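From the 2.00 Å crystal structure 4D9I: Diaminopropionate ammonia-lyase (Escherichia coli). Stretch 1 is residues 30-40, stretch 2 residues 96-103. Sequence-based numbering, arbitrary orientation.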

# COMPACT_ATOMS: atom_id res chain seq x y z
N LYS B 30 26.63 22.66 5.39
CA LYS B 30 26.19 23.49 6.51
C LYS B 30 25.74 24.89 6.02
O LYS B 30 24.70 25.40 6.45
CB LYS B 30 27.28 23.62 7.57
N LEU B 31 26.52 25.46 5.11
CA LEU B 31 26.22 26.76 4.50
C LEU B 31 24.90 26.71 3.72
O LEU B 31 24.04 27.58 3.90
CB LEU B 31 27.37 27.22 3.60
CG LEU B 31 28.69 27.61 4.28
CD1 LEU B 31 29.78 27.89 3.24
CD2 LEU B 31 28.50 28.82 5.19
N ALA B 32 24.73 25.68 2.89
CA ALA B 32 23.48 25.51 2.16
C ALA B 32 22.30 25.38 3.14
O ALA B 32 21.28 26.06 2.98
CB ALA B 32 23.55 24.30 1.23
N ARG B 33 22.45 24.55 4.17
CA ARG B 33 21.36 24.36 5.13
C ARG B 33 20.94 25.65 5.85
O ARG B 33 19.75 25.90 6.05
CB ARG B 33 21.69 23.27 6.14
CG ARG B 33 20.50 22.96 7.04
CD ARG B 33 20.70 21.71 7.86
NE ARG B 33 19.54 21.48 8.70
CZ ARG B 33 19.47 20.55 9.63
NH1 ARG B 33 20.49 19.73 9.85
NH2 ARG B 33 18.36 20.44 10.36
N GLN B 34 21.93 26.44 6.26
CA GLN B 34 21.71 27.77 6.82
C GLN B 34 20.84 28.64 5.91
O GLN B 34 19.96 29.38 6.39
CB GLN B 34 23.04 28.48 7.04
CG GLN B 34 23.89 27.95 8.19
CD GLN B 34 25.24 28.67 8.27
OE1 GLN B 34 25.31 29.86 8.59
NE2 GLN B 34 26.32 27.95 7.94
N PHE B 35 21.10 28.55 4.60
CA PHE B 35 20.31 29.23 3.58
C PHE B 35 18.88 28.69 3.56
O PHE B 35 17.93 29.46 3.66
CB PHE B 35 20.96 29.07 2.20
CG PHE B 35 20.05 29.42 1.06
CD1 PHE B 35 19.87 30.74 0.68
CD2 PHE B 35 19.37 28.43 0.35
CE1 PHE B 35 19.02 31.08 -0.36
CE2 PHE B 35 18.52 28.76 -0.70
CZ PHE B 35 18.35 30.08 -1.05
N HIS B 36 18.74 27.37 3.44
CA HIS B 36 17.42 26.71 3.42
C HIS B 36 16.55 26.99 4.62
O HIS B 36 15.33 27.10 4.49
CB HIS B 36 17.55 25.21 3.23
CG HIS B 36 18.11 24.83 1.88
ND1 HIS B 36 19.14 23.96 1.74
CD2 HIS B 36 17.77 25.24 0.60
CE1 HIS B 36 19.42 23.82 0.44
NE2 HIS B 36 18.59 24.60 -0.25
N GLN B 37 17.18 27.10 5.79
CA GLN B 37 16.50 27.40 7.06
C GLN B 37 15.81 28.80 7.08
O GLN B 37 14.98 29.10 7.95
CB GLN B 37 17.52 27.30 8.20
CG GLN B 37 17.07 27.93 9.52
CD GLN B 37 18.14 28.80 10.16
OE1 GLN B 37 18.58 29.81 9.59
NE2 GLN B 37 18.55 28.42 11.37
N LYS B 38 16.15 29.64 6.10
CA LYS B 38 15.59 31.00 6.05
C LYS B 38 14.38 31.08 5.13
O LYS B 38 13.76 32.13 4.99
CB LYS B 38 16.65 32.01 5.61
CG LYS B 38 17.90 32.02 6.48
CD LYS B 38 18.96 32.93 5.88
CE LYS B 38 20.17 33.01 6.79
NZ LYS B 38 21.37 33.49 6.04
N ILE B 39 14.04 29.95 4.51
CA ILE B 39 12.93 29.90 3.56
C ILE B 39 11.65 29.51 4.30
O ILE B 39 11.67 28.58 5.10
CB ILE B 39 13.20 28.88 2.43
CG1 ILE B 39 14.47 29.25 1.65
CG2 ILE B 39 11.99 28.76 1.51
CD1 ILE B 39 15.01 28.10 0.80
N ALA B 40 10.56 30.21 4.00
CA ALA B 40 9.24 29.89 4.56
C ALA B 40 8.87 28.43 4.30
O ALA B 40 8.95 27.95 3.17
CB ALA B 40 8.18 30.81 3.99
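Stretch 2, residues 96-103: DIETLSFE

Phe102 anchors the contact: its CA-to-CB bond points toward stretch 1, and its ring packs against both Ile39 and Phe35, which also touch each other. Ile39 covers one face, with Ile39 CG1 3.7 Å from Phe102 CG and 3.9 Å from the ring centroid, a CH-pi contact. Phe35 meets the same ring obliquely, planes at 75°, Phe35 CZ lying 3.8 Å from Phe102 CD2. The Phe35 ring also receives Ile97, with Phe35 CD1 and Ile97 CD1 4.0 Å apart.

The two chains run in the same sense here: Phe35 pairs with Glu98, Lys38 with Ser101 and Ile39 with Phe102 by nearest CA. Stretch 1 is helical in its first part and makes a type I beta turn from His36 to Ile39; in stretch 2 a helix begins at Phe102, directly after the N-cap Ser101.

Lys38 closes the polar edge. Its extended chain passes Ser101, Lys38 CD to Ser101 CA being 4.0 Å, and carries the ammonium to a hydrogen bond from Lys38 NZ to Leu100 O at 3.1 Å. One water links Lys38 NZ (2.7 Å) to Ile97 O (2.8 Å); another joins Lys38 O (2.9 Å) to Glu103 N (3.0 Å). The rule is economical: one long cationic side chain reaches Leu100 O directly and Ile97 O through a water, beside an apolar centre of Phe35, Ile39, Ile97 and Phe102.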

# COMPACT_ATOMS: atom_id res chain seq x y z
N ASP B 96 25.58 39.39 -0.72
CA ASP B 96 26.20 38.30 0.00
C ASP B 96 25.10 37.35 0.51
O ASP B 96 24.40 37.66 1.49
CB ASP B 96 27.05 38.82 1.16
CG ASP B 96 27.82 37.72 1.89
OD1 ASP B 96 28.78 38.04 2.60
OD2 ASP B 96 27.48 36.53 1.77
N ILE B 97 24.96 36.21 -0.17
CA ILE B 97 23.93 35.20 0.12
C ILE B 97 23.99 34.68 1.57
O ILE B 97 22.97 34.31 2.14
CB ILE B 97 24.00 34.02 -0.88
CG1 ILE B 97 22.79 33.07 -0.71
CG2 ILE B 97 25.33 33.27 -0.77
CD1 ILE B 97 22.66 32.03 -1.81
N GLU B 98 25.19 34.66 2.15
CA GLU B 98 25.41 34.15 3.50
C GLU B 98 24.87 35.06 4.61
O GLU B 98 24.62 34.60 5.72
CB GLU B 98 26.90 33.95 3.73
CG GLU B 98 27.54 32.88 2.86
CD GLU B 98 28.94 32.55 3.32
OE1 GLU B 98 29.20 32.67 4.54
OE2 GLU B 98 29.79 32.19 2.47
N THR B 99 24.73 36.34 4.31
CA THR B 99 24.35 37.30 5.34
C THR B 99 23.01 37.99 5.07
O THR B 99 22.81 39.13 5.48
CB THR B 99 25.44 38.38 5.54
OG1 THR B 99 25.65 39.07 4.30
CG2 THR B 99 26.74 37.74 5.99
N LEU B 100 22.11 37.31 4.38
CA LEU B 100 20.78 37.87 4.16
C LEU B 100 19.70 36.80 4.25
O LEU B 100 20.00 35.61 4.23
CB LEU B 100 20.72 38.63 2.82
CG LEU B 100 21.17 37.91 1.54
CD1 LEU B 100 20.24 36.76 1.17
CD2 LEU B 100 21.28 38.90 0.40
N SER B 101 18.45 37.23 4.37
CA SER B 101 17.32 36.29 4.39
C SER B 101 16.78 36.09 2.97
O SER B 101 16.97 36.94 2.10
CB SER B 101 16.21 36.80 5.31
OG SER B 101 15.78 38.11 4.94
N PHE B 102 16.09 34.98 2.77
CA PHE B 102 15.40 34.66 1.53
C PHE B 102 14.32 35.69 1.23
O PHE B 102 14.12 36.05 0.07
CB PHE B 102 14.78 33.26 1.63
CG PHE B 102 14.32 32.69 0.32
CD1 PHE B 102 12.96 32.63 0.01
CD2 PHE B 102 15.23 32.18 -0.60
CE1 PHE B 102 12.52 32.08 -1.19
CE2 PHE B 102 14.80 31.64 -1.81
CZ PHE B 102 13.45 31.58 -2.10
N GLU B 103 13.65 36.18 2.28
CA GLU B 103 12.65 37.25 2.14
C GLU B 103 13.28 38.56 1.70
O GLU B 103 12.71 39.28 0.89
CB GLU B 103 11.86 37.44 3.43
CG GLU B 103 10.85 38.58 3.37
CD GLU B 103 9.76 38.49 4.42
OE1 GLU B 103 9.85 37.62 5.32
OE2 GLU B 103 8.80 39.29 4.34
O HOH W 1 13.46 34.99 5.08
O HOH W 2 22.01 32.18 3.76